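Local coordinates for Non-atp dependent l-selective hydantoinase (Arthrobacter aurescens, PDB 1GKR), which hydrolyses the ring of 5-substituted hydantoins, aryl derivatives more readily than alkyl ones, as a zinc-dependent cyclic amidase working as a homotetramer, at residues D163-Q171 against R223-C233; Y208-E217 against K283-M293. All coordinates share one frame; numbering follows the deposited sequence.

Interaction 1 of 2, residues D163-Q171 against R223-C233; sequences DGELFEIFQ and RALLLQKEAGC
D163 and R223 join the first turn of helix 163-176 to the middle of helix 214-231 through a salt bridge: NH1 of R223 gives a hydrogen bond to OD1 of D163 over 2.9 Å, at an N-H...O angle of 154°. The carboxylate receives it on the syn lone pair of OD1, and OD1 lies in the guanidinium plane at its edge, although the two flat groups are turned 61° apart. The remaining polar atoms of the pair are bonded too. OD2 of D163 accepts from N186 of the second subunit, while NH2 of R223 makes a salt bridge to E219 and NE of R223 is hydrogen-bonded elsewhere in the structure. An alanine in place of D163 would probably leave NH1 of R223 without its carboxylate mate and the second subunit's N186 without an acceptor.

Beyond this pair the contact is mainly apolar. F170 is a knob in the hole formed by A224, L227, Q228 and A231; its CE2 approaches CB of L227 at 3.8 Å, and its CB meets CB of A231 at 3.5 Å. The O of A224 lies at the edge of the ring, 3.7 Å from CE2, but this oxygen is already the backbone acceptor for N of Q228. Just past the helix end, SG of C233 stands between its own backbone N and carbonyl carbon, which turns it to the F170 ring; it approaches obliquely, 4.0 Å from the centroid, in a sulfur-aromatic contact. CE1 of F167 reaches CG of E230 at 4.2 Å. The helix axes approach to 9.4 Å and cross at -39°. Helices 163-176 and 214-231 thus pack side by side on the outside of the TIM barrel, where F170 and C233 both touch I180 of strand 179-182, and the second subunit brings its F215 against the F167 ring.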
# COMPACT_ATOMS: atom_id res chain seq x y z
N ASP A 163 -19.74 4.00 -17.99
CA ASP A 163 -19.58 3.74 -16.56
C ASP A 163 -20.93 3.78 -15.83
O ASP A 163 -21.17 2.97 -14.94
CB ASP A 163 -18.58 4.71 -15.94
CG ASP A 163 -17.20 4.61 -16.59
OD1 ASP A 163 -16.87 3.52 -17.09
OD2 ASP A 163 -16.45 5.61 -16.62
N GLY A 164 -21.81 4.68 -16.22
CA GLY A 164 -23.11 4.79 -15.58
C GLY A 164 -23.96 3.56 -15.86
O GLY A 164 -24.58 3.00 -14.95
N GLU A 165 -23.98 3.12 -17.11
CA GLU A 165 -24.76 1.94 -17.45
C GLU A 165 -24.17 0.73 -16.76
O GLU A 165 -24.89 -0.11 -16.22
CB GLU A 165 -24.77 1.75 -18.97
CG GLU A 165 -24.97 3.04 -19.72
CD GLU A 165 -25.23 2.85 -21.19
OE1 GLU A 165 -26.39 2.53 -21.53
OE2 GLU A 165 -24.29 3.00 -21.99
N LEU A 166 -22.84 0.65 -16.78
CA LEU A 166 -22.14 -0.45 -16.13
C LEU A 166 -22.46 -0.44 -14.63
O LEU A 166 -22.68 -1.49 -14.03
CB LEU A 166 -20.63 -0.31 -16.33
CG LEU A 166 -19.78 -1.44 -15.72
CD1 LEU A 166 -20.20 -2.79 -16.29
CD2 LEU A 166 -18.33 -1.18 -16.01
N PHE A 167 -22.48 0.74 -14.03
CA PHE A 167 -22.79 0.84 -12.62
C PHE A 167 -24.21 0.38 -12.31
O PHE A 167 -24.44 -0.31 -11.31
CB PHE A 167 -22.63 2.28 -12.13
CG PHE A 167 -22.88 2.44 -10.67
CD1 PHE A 167 -22.01 1.87 -9.74
CD2 PHE A 167 -24.00 3.12 -10.21
CE1 PHE A 167 -22.25 1.98 -8.38
CE2 PHE A 167 -24.25 3.23 -8.85
CZ PHE A 167 -23.37 2.66 -7.93
N GLU A 168 -25.17 0.74 -13.16
CA GLU A 168 -26.55 0.33 -12.94
C GLU A 168 -26.68 -1.18 -13.07
O GLU A 168 -27.47 -1.82 -12.36
CB GLU A 168 -27.50 1.01 -13.92
CG GLU A 168 -27.55 2.51 -13.75
CD GLU A 168 -28.65 3.16 -14.57
OE1 GLU A 168 -28.73 2.89 -15.79
OE2 GLU A 168 -29.42 3.95 -13.97
N ILE A 169 -25.90 -1.76 -13.98
CA ILE A 169 -25.92 -3.19 -14.19
C ILE A 169 -25.37 -3.87 -12.95
O ILE A 169 -25.92 -4.86 -12.49
CB ILE A 169 -25.10 -3.57 -15.43
CG1 ILE A 169 -25.79 -3.03 -16.68
CG2 ILE A 169 -24.92 -5.09 -15.51
CD1 ILE A 169 -25.03 -3.29 -17.97
N PHE A 170 -24.29 -3.32 -12.39
CA PHE A 170 -23.68 -3.87 -11.19
C PHE A 170 -24.71 -3.90 -10.07
O PHE A 170 -24.81 -4.90 -9.34
CB PHE A 170 -22.49 -3.03 -10.74
CG PHE A 170 -21.19 -3.37 -11.43
CD1 PHE A 170 -21.17 -4.15 -12.58
CD2 PHE A 170 -19.99 -2.88 -10.93
CE1 PHE A 170 -19.96 -4.42 -13.23
CE2 PHE A 170 -18.79 -3.15 -11.57
CZ PHE A 170 -18.77 -3.92 -12.72
N GLN A 171 -25.47 -2.83 -9.92
CA GLN A 171 -26.49 -2.81 -8.87
C GLN A 171 -27.56 -3.86 -9.11
O GLN A 171 -27.96 -4.54 -8.17
CB GLN A 171 -27.14 -1.44 -8.78
CG GLN A 171 -26.18 -0.35 -8.44
CD GLN A 171 -26.86 1.00 -8.35
OE1 GLN A 171 -27.64 1.37 -9.24
NE2 GLN A 171 -26.56 1.74 -7.30
N ARG A 223 -10.95 0.61 -12.87
CA ARG A 223 -12.26 1.23 -12.91
C ARG A 223 -13.38 0.27 -12.51
O ARG A 223 -14.26 0.62 -11.72
CB ARG A 223 -12.52 1.76 -14.32
CG ARG A 223 -13.35 3.02 -14.34
CD ARG A 223 -13.80 3.37 -15.73
NE ARG A 223 -12.82 3.04 -16.75
CZ ARG A 223 -13.16 2.70 -17.99
NH1 ARG A 223 -14.44 2.66 -18.33
NH2 ARG A 223 -12.23 2.38 -18.88
N ALA A 224 -13.36 -0.94 -13.06
CA ALA A 224 -14.37 -1.93 -12.74
C ALA A 224 -14.30 -2.22 -11.25
O ALA A 224 -15.33 -2.31 -10.58
CB ALA A 224 -14.13 -3.20 -13.51
N LEU A 225 -13.07 -2.35 -10.76
CA LEU A 225 -12.84 -2.62 -9.35
C LEU A 225 -13.47 -1.54 -8.45
O LEU A 225 -14.17 -1.85 -7.49
CB LEU A 225 -11.33 -2.73 -9.12
CG LEU A 225 -10.71 -4.12 -8.93
CD1 LEU A 225 -11.53 -5.20 -9.58
CD2 LEU A 225 -9.31 -4.13 -9.49
N LEU A 226 -13.25 -0.27 -8.78
CA LEU A 226 -13.81 0.83 -8.00
C LEU A 226 -15.33 0.84 -7.99
O LEU A 226 -15.95 1.21 -6.99
CB LEU A 226 -13.33 2.17 -8.54
CG LEU A 226 -12.13 2.79 -7.83
CD1 LEU A 226 -11.05 1.72 -7.58
CD2 LEU A 226 -11.58 3.94 -8.67
N LEU A 227 -15.93 0.44 -9.11
CA LEU A 227 -17.38 0.41 -9.19
C LEU A 227 -17.96 -0.79 -8.47
O LEU A 227 -19.04 -0.70 -7.91
CB LEU A 227 -17.86 0.40 -10.65
CG LEU A 227 -17.34 1.52 -11.56
CD1 LEU A 227 -18.22 1.62 -12.79
CD2 LEU A 227 -17.36 2.83 -10.83
N GLN A 228 -17.26 -1.93 -8.48
CA GLN A 228 -17.83 -3.08 -7.78
C GLN A 228 -17.70 -2.78 -6.29
O GLN A 228 -18.59 -3.09 -5.49
CB GLN A 228 -17.10 -4.37 -8.18
CG GLN A 228 -16.16 -4.89 -7.15
CD GLN A 228 -16.86 -5.61 -6.03
OE1 GLN A 228 -16.40 -5.58 -4.90
NE2 GLN A 228 -17.96 -6.28 -6.34
N LYS A 229 -16.59 -2.16 -5.92
CA LYS A 229 -16.33 -1.78 -4.55
C LYS A 229 -17.56 -1.10 -3.97
O LYS A 229 -17.89 -1.27 -2.80
CB LYS A 229 -15.13 -0.84 -4.51
CG LYS A 229 -14.86 -0.15 -3.19
CD LYS A 229 -14.36 -1.10 -2.14
CE LYS A 229 -13.65 -0.34 -1.00
NZ LYS A 229 -12.39 0.32 -1.46
N GLU A 230 -18.24 -0.33 -4.81
CA GLU A 230 -19.43 0.42 -4.41
C GLU A 230 -20.73 -0.37 -4.58
O GLU A 230 -21.66 -0.19 -3.81
CB GLU A 230 -19.51 1.69 -5.23
CG GLU A 230 -20.46 2.72 -4.70
CD GLU A 230 -19.95 3.37 -3.43
OE1 GLU A 230 -18.72 3.28 -3.16
OE2 GLU A 230 -20.79 3.99 -2.72
N ALA A 231 -20.81 -1.23 -5.59
CA ALA A 231 -22.02 -2.00 -5.84
C ALA A 231 -22.14 -3.30 -5.05
O ALA A 231 -23.24 -3.71 -4.71
CB ALA A 231 -22.14 -2.30 -7.33
N GLY A 232 -21.01 -3.97 -4.81
CA GLY A 232 -21.00 -5.22 -4.06
C GLY A 232 -21.40 -6.50 -4.77
O GLY A 232 -21.62 -7.53 -4.12
N CYS A 233 -21.49 -6.46 -6.09
CA CYS A 233 -21.86 -7.64 -6.88
C CYS A 233 -20.66 -8.54 -7.14
O CYS A 233 -19.54 -8.05 -7.20
CB CYS A 233 -22.41 -7.18 -8.23
SG CYS A 233 -21.27 -6.08 -9.14

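Interaction 2 of 2, residues Y208-E217 against K283-M293; sequences YEASQPVFQE and KVAPPVRSAEM
A salt-bridge network centred on R289 ties the bend between helices 205-211 and 214-231 to the loop 283-290 beside the dinuclear zinc site of this amidohydrolase TIM barrel. NE of R289 donates to OE2 of E209 over 3.2 Å, using the anti lone pair of that oxygen; the carboxylate stands 80° from the guanidinium plane. NH1 forms a salt bridge with OE1 of E217 (2.8 Å), which also bonds S241 and N242. NH2 points to the backbone O of Q212. CG1 of V214 sits over the centre of one guanidinium face, while CD of P287 lies over the opposite face toward its rim, and bends at chi2 (65°) and chi3 (-138°) of R289 carry the group between them.

At the other end Y208 donates from OH to O of V284 (2.6 Å), approaching from above the carbonyl plane. With K283 extended, its CE lies over a face of the Y208 ring, 3.8 Å from the centroid, and NZ adds an off-centre cation-pi contact while bonding O of A331 and O of V328. CG of P287 meets CE2 of Y208 at 3.9 Å. P286, after a cis peptide bond, packs on H239, a zinc ligand. Helix 187-199 backs Q212 and P213, and M293 of helix 291-303 touches helix 243-254.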
# COMPACT_ATOMS: atom_id res chain seq x y z
N TYR A 208 -0.45 -3.95 -33.42
CA TYR A 208 -1.72 -4.25 -32.81
C TYR A 208 -1.59 -4.19 -31.29
O TYR A 208 -2.30 -3.43 -30.63
CB TYR A 208 -2.20 -5.64 -33.24
CG TYR A 208 -3.37 -6.13 -32.44
CD1 TYR A 208 -4.57 -5.42 -32.41
CD2 TYR A 208 -3.27 -7.28 -31.66
CE1 TYR A 208 -5.63 -5.83 -31.62
CE2 TYR A 208 -4.33 -7.70 -30.86
CZ TYR A 208 -5.51 -6.97 -30.85
OH TYR A 208 -6.56 -7.38 -30.07
N GLU A 209 -0.69 -5.00 -30.74
CA GLU A 209 -0.47 -5.06 -29.30
C GLU A 209 -0.31 -3.65 -28.72
O GLU A 209 -0.87 -3.33 -27.66
CB GLU A 209 0.78 -5.90 -29.00
CG GLU A 209 0.97 -6.37 -27.56
CD GLU A 209 1.60 -5.32 -26.63
OE1 GLU A 209 2.41 -4.49 -27.10
OE2 GLU A 209 1.28 -5.35 -25.42
N ALA A 210 0.45 -2.81 -29.41
CA ALA A 210 0.69 -1.46 -28.93
C ALA A 210 -0.55 -0.59 -28.93
O ALA A 210 -0.62 0.37 -28.18
CB ALA A 210 1.76 -0.80 -29.76
N SER A 211 -1.52 -0.92 -29.78
CA SER A 211 -2.75 -0.13 -29.86
C SER A 211 -3.69 -0.41 -28.69
O SER A 211 -4.63 0.35 -28.43
CB SER A 211 -3.47 -0.37 -31.20
OG SER A 211 -4.00 -1.67 -31.30
N GLN A 212 -3.44 -1.50 -27.97
CA GLN A 212 -4.25 -1.86 -26.81
C GLN A 212 -3.28 -2.28 -25.72
O GLN A 212 -3.32 -3.41 -25.25
CB GLN A 212 -5.19 -3.02 -27.15
CG GLN A 212 -6.04 -2.75 -28.39
CD GLN A 212 -7.13 -3.80 -28.62
OE1 GLN A 212 -7.70 -3.89 -29.71
NE2 GLN A 212 -7.43 -4.59 -27.59
N PRO A 213 -2.38 -1.37 -25.31
CA PRO A 213 -1.36 -1.60 -24.27
C PRO A 213 -1.89 -2.00 -22.91
O PRO A 213 -3.09 -1.88 -22.64
CB PRO A 213 -0.61 -0.27 -24.24
CG PRO A 213 -1.65 0.72 -24.60
CD PRO A 213 -2.38 0.04 -25.74
N VAL A 214 -1.00 -2.48 -22.04
CA VAL A 214 -1.43 -2.91 -20.72
C VAL A 214 -1.97 -1.77 -19.88
O VAL A 214 -2.92 -1.95 -19.12
CB VAL A 214 -0.29 -3.61 -19.91
CG1 VAL A 214 0.41 -4.63 -20.77
CG2 VAL A 214 0.68 -2.61 -19.41
N PHE A 215 -1.39 -0.57 -20.01
CA PHE A 215 -1.84 0.53 -19.18
C PHE A 215 -3.33 0.81 -19.35
O PHE A 215 -4.00 1.19 -18.39
CB PHE A 215 -0.97 1.77 -19.41
CG PHE A 215 -1.50 2.72 -20.44
CD1 PHE A 215 -2.56 3.57 -20.14
CD2 PHE A 215 -0.91 2.79 -21.69
CE1 PHE A 215 -3.02 4.49 -21.07
CE2 PHE A 215 -1.37 3.70 -22.65
CZ PHE A 215 -2.42 4.56 -22.34
N GLN A 216 -3.87 0.60 -20.55
CA GLN A 216 -5.30 0.84 -20.72
C GLN A 216 -6.10 -0.36 -20.23
O GLN A 216 -7.20 -0.20 -19.70
CB GLN A 216 -5.65 1.22 -22.17
CG GLN A 216 -5.36 0.21 -23.26
CD GLN A 216 -6.41 -0.86 -23.36
OE1 GLN A 216 -7.61 -0.60 -23.18
NE2 GLN A 216 -5.99 -2.08 -23.67
N GLU A 217 -5.56 -1.57 -20.37
CA GLU A 217 -6.28 -2.74 -19.89
C GLU A 217 -6.37 -2.62 -18.38
O GLU A 217 -7.41 -2.85 -17.77
CB GLU A 217 -5.53 -4.03 -20.24
CG GLU A 217 -6.15 -5.27 -19.60
CD GLU A 217 -5.41 -6.55 -19.94
OE1 GLU A 217 -4.21 -6.48 -20.25
OE2 GLU A 217 -6.01 -7.63 -19.89
N LYS A 283 -4.17 -13.19 -32.87
CA LYS A 283 -4.77 -11.89 -32.59
C LYS A 283 -6.01 -12.08 -31.76
O LYS A 283 -7.03 -12.57 -32.25
CB LYS A 283 -5.13 -11.16 -33.87
CG LYS A 283 -5.62 -9.76 -33.59
CD LYS A 283 -5.98 -9.04 -34.86
CE LYS A 283 -6.62 -7.71 -34.56
NZ LYS A 283 -7.09 -7.07 -35.80
N VAL A 284 -5.94 -11.66 -30.50
CA VAL A 284 -7.06 -11.81 -29.60
C VAL A 284 -7.16 -10.52 -28.76
O VAL A 284 -6.26 -9.68 -28.82
CB VAL A 284 -6.82 -13.08 -28.75
CG1 VAL A 284 -5.91 -12.77 -27.61
CG2 VAL A 284 -8.14 -13.68 -28.31
N ALA A 285 -8.25 -10.33 -28.02
CA ALA A 285 -8.38 -9.10 -27.22
C ALA A 285 -8.84 -9.43 -25.82
O ALA A 285 -9.88 -10.07 -25.66
CB ALA A 285 -9.36 -8.16 -27.84
N PRO A 286 -8.08 -9.00 -24.80
CA PRO A 286 -6.84 -8.22 -24.86
C PRO A 286 -5.72 -8.98 -25.56
O PRO A 286 -5.74 -10.21 -25.62
CB PRO A 286 -6.48 -8.01 -23.40
CG PRO A 286 -7.73 -8.22 -22.69
CD PRO A 286 -8.39 -9.35 -23.42
N PRO A 287 -4.72 -8.25 -26.07
CA PRO A 287 -3.57 -8.84 -26.78
C PRO A 287 -2.73 -9.76 -25.90
O PRO A 287 -2.70 -9.61 -24.67
CB PRO A 287 -2.77 -7.61 -27.20
CG PRO A 287 -3.77 -6.51 -27.23
CD PRO A 287 -4.60 -6.79 -26.02
N VAL A 288 -2.07 -10.72 -26.54
CA VAL A 288 -1.18 -11.61 -25.83
C VAL A 288 -0.01 -10.70 -25.48
O VAL A 288 0.36 -9.84 -26.28
CB VAL A 288 -0.70 -12.75 -26.72
CG1 VAL A 288 0.42 -13.51 -26.05
CG2 VAL A 288 -1.85 -13.67 -27.01
N ARG A 289 0.56 -10.88 -24.30
CA ARG A 289 1.65 -10.02 -23.88
C ARG A 289 3.06 -10.58 -24.05
O ARG A 289 3.26 -11.64 -24.64
CB ARG A 289 1.41 -9.61 -22.43
CG ARG A 289 0.75 -8.24 -22.28
CD ARG A 289 -0.66 -8.12 -22.83
NE ARG A 289 -0.78 -6.83 -23.52
CZ ARG A 289 -1.82 -6.00 -23.45
NH1 ARG A 289 -2.87 -6.29 -22.69
NH2 ARG A 289 -1.81 -4.88 -24.14
N SER A 290 4.04 -9.85 -23.53
CA SER A 290 5.45 -10.23 -23.65
C SER A 290 5.91 -11.48 -22.90
O SER A 290 5.29 -11.91 -21.93
CB SER A 290 6.35 -9.07 -23.22
OG SER A 290 6.56 -9.12 -21.82
N ALA A 291 7.04 -12.02 -23.36
CA ALA A 291 7.64 -13.21 -22.76
C ALA A 291 7.95 -12.98 -21.28
O ALA A 291 7.77 -13.87 -20.46
CB ALA A 291 8.91 -13.60 -23.50
N GLU A 292 8.44 -11.79 -20.97
CA GLU A 292 8.76 -11.45 -19.59
C GLU A 292 7.53 -11.52 -18.72
O GLU A 292 7.57 -12.08 -17.63
CB GLU A 292 9.33 -10.05 -19.51
CG GLU A 292 10.50 -9.84 -20.40
CD GLU A 292 10.95 -8.39 -20.36
OE1 GLU A 292 11.28 -7.91 -19.24
OE2 GLU A 292 10.97 -7.75 -21.44
N MET A 293 6.42 -10.95 -19.20
CA MET A 293 5.19 -10.97 -18.43
C MET A 293 4.67 -12.39 -18.32
O MET A 293 4.07 -12.77 -17.31
CB MET A 293 4.14 -10.07 -19.05
CG MET A 293 4.58 -8.64 -19.07
SD MET A 293 3.37 -7.48 -19.67
CE MET A 293 2.82 -6.71 -18.08

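Overall arrangement
Helix 214-231 connects the two contacts: its first turn, with V214 and E217, serves interaction 2, and its later turns pack against helix 163-176 in interaction 1. The centres are 24 Å apart and the nearest atoms about 6 Å, with no direct touch. Interaction 2 is the closer to the metals, the side chain of P286 lying about 5 Å from a zinc ion, whereas in interaction 1 the side chain of L166 is about 13 Å from one. The tetramer links them again, since F215, from the stretch 208-217 of one subunit, meets F167 of interaction 1 in another.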